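Local coordinates for protein NEQ263 (Nanoarchaeum equitans Kin4-M, PDB 5BN3) that probably acts as a nucleotide-binding subunit of an archaeal ATP synthase, forming with its alpha-type partner chain a core complex in which ADP is bound, at residues K105-T113 / H122-I130; G296-S306 / P317-L327. All coordinates share one frame; numbering follows the deposited sequence.

Contact 1. Residues K105-T113 / H122-I130; sequences KVPNEILYT and HPLLKGQKI
L111 and K126 lie with their side chains obliquely crossed, the leucine CG meeting K126 CB at 3.9 Å while its CD1 sits over the K126 backbone. L124 CD2 approaches L111 CD1, and both leucines touch T275 of strand 273-281. The CB of I110 points away from 122-130, yet its CG1 touches L125 CD1 at 3.7 Å, and its CD1 rests on the ring of P123. Its CG2, anti to the backbone N, is carried over the centre of the Y112 ring, 3.5 Å above the plane. P107 packs the other end, its CB 4.0 Å from L125 CB, and L125 CD2 lies against the P107 carbonyl oxygen. E109 and K126 run side by side in the same direction; their salt bridge is long (OE1 to NZ 3.8 Å), and the amine also pairs with D220. The backbone evidence is a K126 N to E109 O bond of 2.8 Å, nearly along the C=O axis, and one from L111 N to L124 O. One water bridges N108 N and K126 O, another L111 O and L124 N. Q128 OE1 accepts from L125 N in the carbonyl plane (2.8 Å), bracing the chain reversal. This is a short, weakly bonded antiparallel strand pair followed by a type II turn, L125 to Q128 with G127 third, leading into strand 131-134 of the P-loop NTPase-type nucleotide-binding domain.

Contact 2. Residues G296-S306 / P317-L327; sequences GYITEGQYVLS and PIDLLKSLSRL. With ADP (adenosine-5'-diphosphate), chain C; SO4 (sulfate ion), chain X.
R326 lies along the backbone of E300, its CB 3.6 Å from E300 O. CG continues past the E300 carbonyl carbon, and CD meets E300 CA at 3.7 Å. The chain is extended from CG to NE, which brings the guanidinium to T299 and G296 edge-on: NE gives T299 O a weak bond, while NH2 donates to G296 O at 3.2 Å, 18° out of the guanidinium plane. R326 NH1 turns to the nucleotide, 2.7 Å from ADP O3B, with weaker bonds to O2A and O3A. Because the same ADP is held by G228 and K229 of the alpha chain, the arginine reaches across the subunit interface, consistent with the arginine finger of V- and A-type ATPases. R326 N bonds to E300 O, just past the antiparallel pairing of strands 301-304 and 324-325, in which Q302 and L324 exchange backbone bonds. At G301, CA comes within 3.0 Å of L324 O. Farther along, the bent side chain of Q302 sends NE2 to K322 O, in both the amide and carbonyl planes (N-H...O 152°). S323 OG takes the N-H of V304 at 2.9 Å (167°) and donates to D319 O, which S323 N meets from the opposite face. D319 OD1 closes an Asx turn by accepting from L321 N, and also accepts from K322 N. S306 OG, at the N-cap of the following helix, donates to O1 of a sulfate, probably from the crystallisation liquor, at 2.7 Å.

How the contacts relate
The two contacts follow one another along the chain, 105-130 first and 296-327 later, with centres about 13 Å apart. Strand 131-134, entered directly from 122-130, runs parallel to strand 301-304, so contact 2 lies on the mixed sheet of the nucleotide-binding domain and the short strand pair of contact 1 packs beside it. They touch directly: H122 NE2 probably bonds to L320 O (2.7 Å), and P123 O to S325 OG (2.8 Å). Q128 NE2 adds bonds to E300 O, which also accepts from R326 N, and to OG of S325, the residue before R326. Through Q128, contact 1 probably acts as a second shell to the arginine that meets ADP, and both contacts also border the alpha chain.

Contact 1. Residues K105-T113 / H122-I130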
loop_
_atom_site.group_PDB
_atom_site.type_symbol
_atom_site.label_atom_id
_atom_site.label_comp_id
_atom_site.label_asym_id
_atom_site.label_seq_id
_atom_site.Cartn_x
_atom_site.Cartn_y
_atom_site.Cartn_z
ATOM N N LYS B 105 -43.272 1.110 2.644
ATOM C CA LYS B 105 -43.748 -0.247 2.419
ATOM C C LYS B 105 -42.621 -1.019 1.741
ATOM O O LYS B 105 -41.986 -0.508 0.819
ATOM C CB LYS B 105 -44.990 -0.247 1.526
ATOM C CG LYS B 105 -45.444 -1.639 1.106
ATOM C CD LYS B 105 -46.619 -1.562 0.144
ATOM C CE LYS B 105 -46.889 -2.910 -0.508
ATOM N NZ LYS B 105 -47.907 -2.803 -1.591
ATOM N N VAL B 106 -42.361 -2.239 2.202
ATOM C CA VAL B 106 -41.313 -3.060 1.607
ATOM C C VAL B 106 -41.737 -3.538 0.220
ATOM O O VAL B 106 -42.813 -4.113 0.069
ATOM C CB VAL B 106 -40.978 -4.275 2.490
ATOM C CG1 VAL B 106 -39.884 -5.112 1.850
ATOM C CG2 VAL B 106 -40.548 -3.817 3.876
ATOM N N PRO B 107 -40.895 -3.282 -0.798
ATOM C CA PRO B 107 -41.161 -3.728 -2.171
ATOM C C PRO B 107 -41.457 -5.227 -2.233
ATOM O O PRO B 107 -40.773 -6.011 -1.572
ATOM C CB PRO B 107 -39.853 -3.409 -2.896
ATOM C CG PRO B 107 -39.327 -2.208 -2.165
ATOM C CD PRO B 107 -39.684 -2.444 -0.716
ATOM N N ASN B 108 -42.471 -5.610 -3.006
ATOM C CA ASN B 108 -42.912 -7.002 -3.075
ATOM C C ASN B 108 -43.468 -7.367 -4.446
ATOM O O ASN B 108 -43.963 -8.477 -4.649
ATOM C CB ASN B 108 -43.983 -7.269 -2.016
ATOM C CG ASN B 108 -45.270 -6.513 -2.293
ATOM O OD1 ASN B 108 -45.245 -5.369 -2.747
ATOM N ND2 ASN B 108 -46.403 -7.152 -2.028
ATOM N N GLU B 109 -43.396 -6.425 -5.382
ATOM C CA GLU B 109 -43.951 -6.623 -6.718
ATOM C C GLU B 109 -42.854 -6.620 -7.784
ATOM O O GLU B 109 -42.191 -5.605 -8.006
ATOM C CB GLU B 109 -44.990 -5.539 -7.014
ATOM C CG GLU B 109 -45.651 -5.649 -8.373
ATOM C CD GLU B 109 -46.641 -4.527 -8.633
ATOM O OE1 GLU B 109 -47.059 -3.853 -7.663
ATOM O OE2 GLU B 109 -47.000 -4.316 -9.809
ATOM N N ILE B 110 -42.668 -7.760 -8.440
ATOM C CA ILE B 110 -41.650 -7.896 -9.480
ATOM C C ILE B 110 -41.956 -7.052 -10.720
ATOM O O ILE B 110 -43.062 -7.102 -11.260
ATOM C CB ILE B 110 -41.481 -9.373 -9.911
ATOM C CG1 ILE B 110 -40.860 -10.194 -8.777
ATOM C CG2 ILE B 110 -40.616 -9.478 -11.157
ATOM C CD1 ILE B 110 -40.637 -11.657 -9.127
ATOM N N LEU B 111 -40.970 -6.269 -11.152
ATOM C CA LEU B 111 -41.018 -5.600 -12.449
ATOM C C LEU B 111 -40.276 -6.470 -13.455
ATOM O O LEU B 111 -39.045 -6.552 -13.424
ATOM C CB LEU B 111 -40.351 -4.222 -12.377
ATOM C CG LEU B 111 -41.021 -3.115 -11.562
ATOM C CD1 LEU B 111 -40.093 -1.922 -11.418
ATOM C CD2 LEU B 111 -42.314 -2.684 -12.222
ATOM N N TYR B 112 -41.010 -7.124 -14.348
ATOM C CA TYR B 112 -40.373 -8.014 -15.315
ATOM C C TYR B 112 -39.629 -7.268 -16.422
ATOM O O TYR B 112 -40.191 -6.413 -17.108
ATOM C CB TYR B 112 -41.380 -9.019 -15.883
ATOM C CG TYR B 112 -41.677 -10.121 -14.902
ATOM C CD1 TYR B 112 -40.796 -11.178 -14.742
ATOM C CD2 TYR B 112 -42.818 -10.093 -14.117
ATOM C CE1 TYR B 112 -41.048 -12.179 -13.842
ATOM C CE2 TYR B 112 -43.080 -11.096 -13.212
ATOM C CZ TYR B 112 -42.188 -12.134 -13.083
ATOM O OH TYR B 112 -42.423 -13.144 -12.189
ATOM N N THR B 113 -38.353 -7.605 -16.573
ATOM C CA THR B 113 -37.479 -6.945 -17.531
ATOM C C THR B 113 -37.500 -7.654 -18.873
ATOM O O THR B 113 -37.181 -7.057 -19.900
ATOM C CB THR B 113 -36.024 -6.898 -17.021
ATOM O OG1 THR B 113 -35.494 -8.228 -16.951
ATOM C CG2 THR B 113 -35.968 -6.263 -15.644
ATOM N N HIS B 122 -32.554 -13.005 -10.071
ATOM C CA HIS B 122 -32.325 -11.691 -9.464
ATOM C C HIS B 122 -33.338 -10.625 -9.882
ATOM O O HIS B 122 -32.942 -9.548 -10.334
ATOM C CB HIS B 122 -30.913 -11.199 -9.810
ATOM C CG HIS B 122 -29.853 -12.245 -9.660
ATOM N ND1 HIS B 122 -29.511 -12.796 -8.444
ATOM C CD2 HIS B 122 -29.044 -12.835 -10.577
ATOM C CE1 HIS B 122 -28.547 -13.683 -8.616
ATOM N NE2 HIS B 122 -28.246 -13.724 -9.903
ATOM N N PRO B 123 -34.647 -10.908 -9.721
ATOM C CA PRO B 123 -35.634 -9.972 -10.268
ATOM C C PRO B 123 -35.643 -8.615 -9.574
ATOM O O PRO B 123 -35.385 -8.523 -8.369
ATOM C CB PRO B 123 -36.968 -10.688 -10.033
ATOM C CG PRO B 123 -36.717 -11.584 -8.871
ATOM C CD PRO B 123 -35.286 -12.032 -9.014
ATOM N N LEU B 124 -35.929 -7.576 -10.355
ATOM C CA LEU B 124 -36.091 -6.216 -9.852
ATOM C C LEU B 124 -37.517 -6.024 -9.347
ATOM O O LEU B 124 -38.475 -6.426 -10.012
ATOM C CB LEU B 124 -35.798 -5.220 -10.981
ATOM C CG LEU B 124 -36.283 -3.772 -10.862
ATOM C CD1 LEU B 124 -35.538 -3.037 -9.769
ATOM C CD2 LEU B 124 -36.127 -3.037 -12.182
ATOM N N LEU B 125 -37.663 -5.418 -8.173
ATOM C CA LEU B 125 -38.986 -5.157 -7.607
ATOM C C LEU B 125 -39.323 -3.670 -7.671
ATOM O O LEU B 125 -38.426 -2.829 -7.672
ATOM C CB LEU B 125 -39.069 -5.660 -6.160
ATOM C CG LEU B 125 -39.532 -7.103 -5.932
ATOM C CD1 LEU B 125 -38.675 -8.091 -6.684
ATOM C CD2 LEU B 125 -39.528 -7.438 -4.451
ATOM N N LYS B 126 -40.612 -3.343 -7.733
ATOM C CA LYS B 126 -41.025 -1.943 -7.816
ATOM C C LYS B 126 -40.726 -1.208 -6.512
ATOM O O LYS B 126 -41.186 -1.609 -5.437
ATOM C CB LYS B 126 -42.510 -1.810 -8.178
ATOM C CG LYS B 126 -42.889 -0.413 -8.669
ATOM C CD LYS B 126 -44.293 -0.365 -9.263
ATOM C CE LYS B 126 -45.363 -0.392 -8.186
ATOM N NZ LYS B 126 -46.726 -0.201 -8.758
ATOM N N GLY B 127 -39.943 -0.137 -6.612
ATOM C CA GLY B 127 -39.525 0.610 -5.440
ATOM C C GLY B 127 -38.138 0.213 -4.971
ATOM O O GLY B 127 -37.593 0.805 -4.044
ATOM N N GLN B 128 -37.558 -0.791 -5.616
ATOM C CA GLN B 128 -36.228 -1.257 -5.233
ATOM C C GLN B 128 -35.139 -0.336 -5.780
ATOM O O GLN B 128 -35.316 0.315 -6.816
ATOM C CB GLN B 128 -36.006 -2.692 -5.730
ATOM C CG GLN B 128 -34.768 -3.390 -5.175
ATOM C CD GLN B 128 -34.696 -4.856 -5.577
ATOM O OE1 GLN B 128 -35.553 -5.353 -6.308
ATOM N NE2 GLN B 128 -33.673 -5.552 -5.096
ATOM N N LYS B 129 -34.025 -0.260 -5.059
ATOM C CA LYS B 129 -32.832 0.385 -5.580
ATOM C C LYS B 129 -31.790 -0.698 -5.844
ATOM O O LYS B 129 -31.420 -1.455 -4.942
ATOM C CB LYS B 129 -32.300 1.445 -4.604
ATOM C CG LYS B 129 -32.156 0.964 -3.167
ATOM C CD LYS B 129 -31.555 2.038 -2.282
ATOM C CE LYS B 129 -31.287 1.508 -0.888
ATOM N NZ LYS B 129 -32.529 1.214 -0.129
ATOM N N ILE B 130 -31.341 -0.792 -7.088
ATOM C CA ILE B 130 -30.370 -1.812 -7.459
ATOM C C ILE B 130 -29.391 -1.281 -8.501
ATOM O O ILE B 130 -29.793 -0.679 -9.496
ATOM C CB ILE B 130 -31.071 -3.105 -7.940
ATOM C CG1 ILE B 130 -30.051 -4.131 -8.429
ATOM C CG2 ILE B 130 -32.065 -2.797 -9.035
ATOM C CD1 ILE B 130 -30.543 -5.559 -8.300
HETATM O O HOH W 1 -43.125 -3.599 -4.908
HETATM O O HOH W 2 -37.121 -8.445 -12.801
#

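Contact 2. Residues G296-S306 / P317-L327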
loop_
_atom_site.group_PDB
_atom_site.type_symbol
_atom_site.label_atom_id
_atom_site.label_comp_id
_atom_site.label_asym_id
_atom_site.label_seq_id
_atom_site.Cartn_x
_atom_site.Cartn_y
_atom_site.Cartn_z
ATOM N N GLY B 296 -22.333 -1.080 -2.984
ATOM C CA GLY B 296 -22.792 -2.415 -2.643
ATOM C C GLY B 296 -23.395 -2.469 -1.252
ATOM O O GLY B 296 -24.392 -3.158 -1.032
ATOM N N TYR B 297 -22.799 -1.735 -0.315
ATOM C CA TYR B 297 -23.295 -1.685 1.061
ATOM C C TYR B 297 -24.595 -0.893 1.215
ATOM O O TYR B 297 -25.214 -0.916 2.282
ATOM C CB TYR B 297 -22.234 -1.085 1.993
ATOM C CG TYR B 297 -21.211 -2.068 2.519
ATOM C CD1 TYR B 297 -21.585 -3.110 3.353
ATOM C CD2 TYR B 297 -19.866 -1.932 2.207
ATOM C CE1 TYR B 297 -20.651 -4.003 3.842
ATOM C CE2 TYR B 297 -18.923 -2.821 2.697
ATOM C CZ TYR B 297 -19.325 -3.853 3.514
ATOM O OH TYR B 297 -18.404 -4.746 4.012
ATOM N N ILE B 298 -25.001 -0.184 0.165
ATOM C CA ILE B 298 -26.197 0.660 0.234
ATOM C C ILE B 298 -27.361 0.163 -0.625
ATOM O O ILE B 298 -28.475 0.002 -0.128
ATOM C CB ILE B 298 -25.883 2.117 -0.158
ATOM C CG1 ILE B 298 -24.816 2.690 0.774
ATOM C CG2 ILE B 298 -27.143 2.968 -0.084
ATOM C CD1 ILE B 298 -24.103 3.901 0.206
ATOM N N THR B 299 -27.115 -0.060 -1.913
ATOM C CA THR B 299 -28.174 -0.545 -2.799
ATOM C C THR B 299 -28.666 -1.920 -2.363
ATOM O O THR B 299 -27.972 -2.643 -1.645
ATOM C CB THR B 299 -27.746 -0.571 -4.290
ATOM O OG1 THR B 299 -26.621 -1.441 -4.465
ATOM C CG2 THR B 299 -27.392 0.827 -4.769
ATOM N N GLU B 300 -29.872 -2.273 -2.794
ATOM C CA GLU B 300 -30.456 -3.550 -2.412
ATOM C C GLU B 300 -30.099 -4.611 -3.443
ATOM O O GLU B 300 -30.965 -5.298 -3.986
ATOM C CB GLU B 300 -31.968 -3.408 -2.215
ATOM C CG GLU B 300 -32.315 -2.612 -0.957
ATOM C CD GLU B 300 -33.648 -1.891 -1.032
ATOM O OE1 GLU B 300 -34.229 -1.797 -2.136
ATOM O OE2 GLU B 300 -34.111 -1.408 0.024
ATOM N N GLY B 301 -28.800 -4.733 -3.694
ATOM C CA GLY B 301 -28.291 -5.673 -4.669
ATOM C C GLY B 301 -27.610 -4.985 -5.834
ATOM O O GLY B 301 -27.539 -3.752 -5.895
ATOM N N GLN B 302 -27.104 -5.786 -6.767
ATOM C CA GLN B 302 -26.421 -5.247 -7.932
ATOM C C GLN B 302 -26.360 -6.269 -9.056
ATOM O O GLN B 302 -26.284 -7.474 -8.809
ATOM C CB GLN B 302 -25.004 -4.787 -7.560
ATOM C CG GLN B 302 -24.044 -5.916 -7.169
ATOM C CD GLN B 302 -24.291 -6.457 -5.776
ATOM O OE1 GLN B 302 -24.657 -5.713 -4.864
ATOM N NE2 GLN B 302 -24.087 -7.761 -5.601
ATOM N N TYR B 303 -26.405 -5.781 -10.291
ATOM C CA TYR B 303 -26.145 -6.625 -11.449
ATOM C C TYR B 303 -24.704 -6.400 -11.905
ATOM O O TYR B 303 -24.345 -5.306 -12.347
ATOM C CB TYR B 303 -27.127 -6.316 -12.581
ATOM C CG TYR B 303 -28.581 -6.450 -12.179
ATOM C CD1 TYR B 303 -29.082 -7.654 -11.706
ATOM C CD2 TYR B 303 -29.454 -5.376 -12.283
ATOM C CE1 TYR B 303 -30.409 -7.784 -11.340
ATOM C CE2 TYR B 303 -30.786 -5.498 -11.920
ATOM C CZ TYR B 303 -31.254 -6.705 -11.450
ATOM O OH TYR B 303 -32.572 -6.840 -11.082
ATOM N N VAL B 304 -23.880 -7.434 -11.789
ATOM C CA VAL B 304 -22.457 -7.307 -12.083
ATOM C C VAL B 304 -22.127 -7.854 -13.465
ATOM O O VAL B 304 -22.446 -9.003 -13.776
ATOM C CB VAL B 304 -21.609 -8.034 -11.022
ATOM C CG1 VAL B 304 -20.126 -7.923 -11.352
ATOM C CG2 VAL B 304 -21.895 -7.462 -9.645
ATOM N N LEU B 305 -21.491 -7.029 -14.293
ATOM C CA LEU B 305 -21.115 -7.452 -15.639
ATOM C C LEU B 305 -19.744 -8.126 -15.646
ATOM O O LEU B 305 -18.867 -7.781 -14.850
ATOM C CB LEU B 305 -21.153 -6.273 -16.616
ATOM C CG LEU B 305 -22.451 -6.078 -17.409
ATOM C CD1 LEU B 305 -23.671 -6.423 -16.582
ATOM C CD2 LEU B 305 -22.564 -4.654 -17.939
ATOM N N SER B 306 -19.567 -9.091 -16.546
ATOM C CA SER B 306 -18.378 -9.942 -16.547
ATOM C C SER B 306 -17.549 -9.802 -17.823
ATOM O O SER B 306 -18.064 -9.964 -18.933
ATOM C CB SER B 306 -18.792 -11.407 -16.343
ATOM O OG SER B 306 -17.736 -12.297 -16.663
ATOM N N PRO B 317 -23.668 -9.640 -20.485
ATOM C CA PRO B 317 -22.602 -10.363 -19.784
ATOM C C PRO B 317 -22.761 -10.333 -18.266
ATOM O O PRO B 317 -21.842 -9.912 -17.560
ATOM C CB PRO B 317 -21.346 -9.598 -20.201
ATOM C CG PRO B 317 -21.829 -8.190 -20.378
ATOM C CD PRO B 317 -23.240 -8.292 -20.906
ATOM N N ILE B 318 -23.903 -10.803 -17.775
ATOM C CA ILE B 318 -24.204 -10.779 -16.346
ATOM C C ILE B 318 -23.638 -11.981 -15.585
ATOM O O ILE B 318 -23.932 -13.134 -15.912
ATOM C CB ILE B 318 -25.729 -10.697 -16.107
ATOM C CG1 ILE B 318 -26.263 -9.345 -16.585
ATOM C CG2 ILE B 318 -26.058 -10.898 -14.640
ATOM C CD1 ILE B 318 -27.758 -9.172 -16.399
ATOM N N ASP B 319 -22.826 -11.697 -14.569
ATOM C CA ASP B 319 -22.328 -12.723 -13.656
ATOM C C ASP B 319 -23.468 -13.146 -12.734
ATOM O O ASP B 319 -23.872 -12.390 -11.849
ATOM C CB ASP B 319 -21.148 -12.169 -12.843
ATOM C CG ASP B 319 -20.416 -13.242 -12.045
ATOM O OD1 ASP B 319 -21.071 -14.124 -11.445
ATOM O OD2 ASP B 319 -19.167 -13.194 -12.006
ATOM N N LEU B 320 -23.986 -14.354 -12.945
ATOM C CA LEU B 320 -25.152 -14.842 -12.207
ATOM C C LEU B 320 -24.903 -14.995 -10.711
ATOM O O LEU B 320 -25.838 -14.939 -9.914
ATOM C CB LEU B 320 -25.629 -16.182 -12.779
ATOM C CG LEU B 320 -26.458 -16.157 -14.062
ATOM C CD1 LEU B 320 -26.840 -17.568 -14.481
ATOM C CD2 LEU B 320 -27.701 -15.318 -13.862
ATOM N N LEU B 321 -23.645 -15.185 -10.332
ATOM C CA LEU B 321 -23.316 -15.480 -8.942
ATOM C C LEU B 321 -22.852 -14.253 -8.155
ATOM O O LEU B 321 -23.117 -14.144 -6.959
ATOM C CB LEU B 321 -22.292 -16.615 -8.866
ATOM C CG LEU B 321 -22.830 -17.935 -9.425
ATOM C CD1 LEU B 321 -21.795 -19.041 -9.359
ATOM C CD2 LEU B 321 -24.067 -18.331 -8.660
ATOM N N LYS B 322 -22.176 -13.328 -8.827
ATOM C CA LYS B 322 -21.777 -12.078 -8.184
ATOM C C LYS B 322 -22.948 -11.110 -8.081
ATOM O O LYS B 322 -22.955 -10.217 -7.234
ATOM C CB LYS B 322 -20.618 -11.421 -8.938
ATOM C CG LYS B 322 -19.284 -12.129 -8.770
ATOM C CD LYS B 322 -18.173 -11.361 -9.475
ATOM C CE LYS B 322 -16.833 -12.071 -9.356
ATOM N NZ LYS B 322 -15.776 -11.384 -10.153
ATOM N N SER B 323 -23.935 -11.292 -8.952
ATOM C CA SER B 323 -25.123 -10.448 -8.938
ATOM C C SER B 323 -26.050 -10.838 -7.793
ATOM O O SER B 323 -25.994 -11.963 -7.286
ATOM C CB SER B 323 -25.867 -10.517 -10.273
ATOM O OG SER B 323 -25.040 -10.070 -11.331
ATOM N N LEU B 324 -26.896 -9.896 -7.388
ATOM C CA LEU B 324 -27.772 -10.089 -6.243
ATOM C C LEU B 324 -28.946 -9.125 -6.281
ATOM O O LEU B 324 -28.784 -7.952 -6.605
ATOM C CB LEU B 324 -26.991 -9.880 -4.941
ATOM C CG LEU B 324 -27.824 -9.819 -3.655
ATOM C CD1 LEU B 324 -28.462 -11.166 -3.377
ATOM C CD2 LEU B 324 -26.986 -9.368 -2.465
ATOM N N SER B 325 -30.131 -9.633 -5.966
ATOM C CA SER B 325 -31.276 -8.781 -5.674
ATOM C C SER B 325 -31.743 -9.135 -4.271
ATOM O O SER B 325 -32.263 -10.231 -4.047
ATOM C CB SER B 325 -32.401 -9.005 -6.686
ATOM O OG SER B 325 -33.548 -8.249 -6.336
ATOM N N ARG B 326 -31.544 -8.218 -3.326
ATOM C CA ARG B 326 -31.826 -8.495 -1.915
ATOM C C ARG B 326 -33.295 -8.767 -1.627
ATOM O O ARG B 326 -33.623 -9.599 -0.783
ATOM C CB ARG B 326 -31.353 -7.340 -1.026
ATOM C CG ARG B 326 -29.869 -7.343 -0.731
ATOM C CD ARG B 326 -29.468 -6.140 0.099
ATOM N NE ARG B 326 -28.087 -5.742 -0.159
ATOM C CZ ARG B 326 -27.035 -6.219 0.498
ATOM N NH1 ARG B 326 -27.203 -7.116 1.457
ATOM N NH2 ARG B 326 -25.814 -5.797 0.196
ATOM N N LEU B 327 -34.175 -8.060 -2.325
ATOM C CA LEU B 327 -35.603 -8.127 -2.035
ATOM C C LEU B 327 -36.325 -9.136 -2.923
ATOM O O LEU B 327 -37.529 -9.334 -2.784
ATOM C CB LEU B 327 -36.238 -6.740 -2.183
ATOM C CG LEU B 327 -35.616 -5.614 -1.353
ATOM C CD1 LEU B 327 -36.399 -4.322 -1.512
ATOM C CD2 LEU B 327 -35.553 -6.008 0.103
HETATM P PB ADP C . -25.515 -7.960 4.393
HETATM O O1B ADP C . -24.307 -8.699 4.906
HETATM O O2B ADP C . -26.390 -7.369 5.463
HETATM O O3B ADP C . -25.207 -7.029 3.248
HETATM P PA ADP C . -27.959 -9.425 3.980
HETATM O O1A ADP C . -28.199 -9.802 5.412
HETATM O O2A ADP C . -28.750 -8.303 3.360
HETATM O O3A ADP C . -26.384 -9.160 3.747
HETATM O "O5'" ADP C . -28.174 -10.747 3.087
HETATM C "C5'" ADP C . -27.820 -10.736 1.704
HETATM C "C4'" ADP C . -28.674 -11.740 0.938
HETATM O "O4'" ADP C . -28.441 -13.067 1.426
HETATM C "C3'" ADP C . -30.146 -11.420 1.131
HETATM O "O3'" ADP C . -30.775 -11.300 -0.148
HETATM C "C2'" ADP C . -30.705 -12.598 1.898
HETATM O "O2'" ADP C . -31.971 -13.005 1.379
HETATM C "C1'" ADP C . -29.678 -13.706 1.740
HETATM N N9 ADP C . -29.562 -14.464 3.009
HETATM C C8 ADP C . -28.731 -14.182 4.030
HETATM N N7 ADP C . -28.883 -15.075 5.041
HETATM C C5 ADP C . -29.828 -15.957 4.666
HETATM C C6 ADP C . -30.467 -17.153 5.261
HETATM N N6 ADP C . -30.113 -17.601 6.494
HETATM N N1 ADP C . -31.411 -17.782 4.524
HETATM C C2 ADP C . -31.769 -17.349 3.299
HETATM N N3 ADP C . -31.231 -16.272 2.700
HETATM C C4 ADP C . -30.271 -15.549 3.324
HETATM S S SO4 X . -14.629 -12.254 -14.715
HETATM O O1 SO4 X . -16.045 -12.585 -14.633
HETATM O O2 SO4 X . -13.840 -13.445 -14.423
HETATM O O3 SO4 X . -14.324 -11.193 -13.764
HETATM O O4 SO4 X . -14.324 -11.777 -16.058
#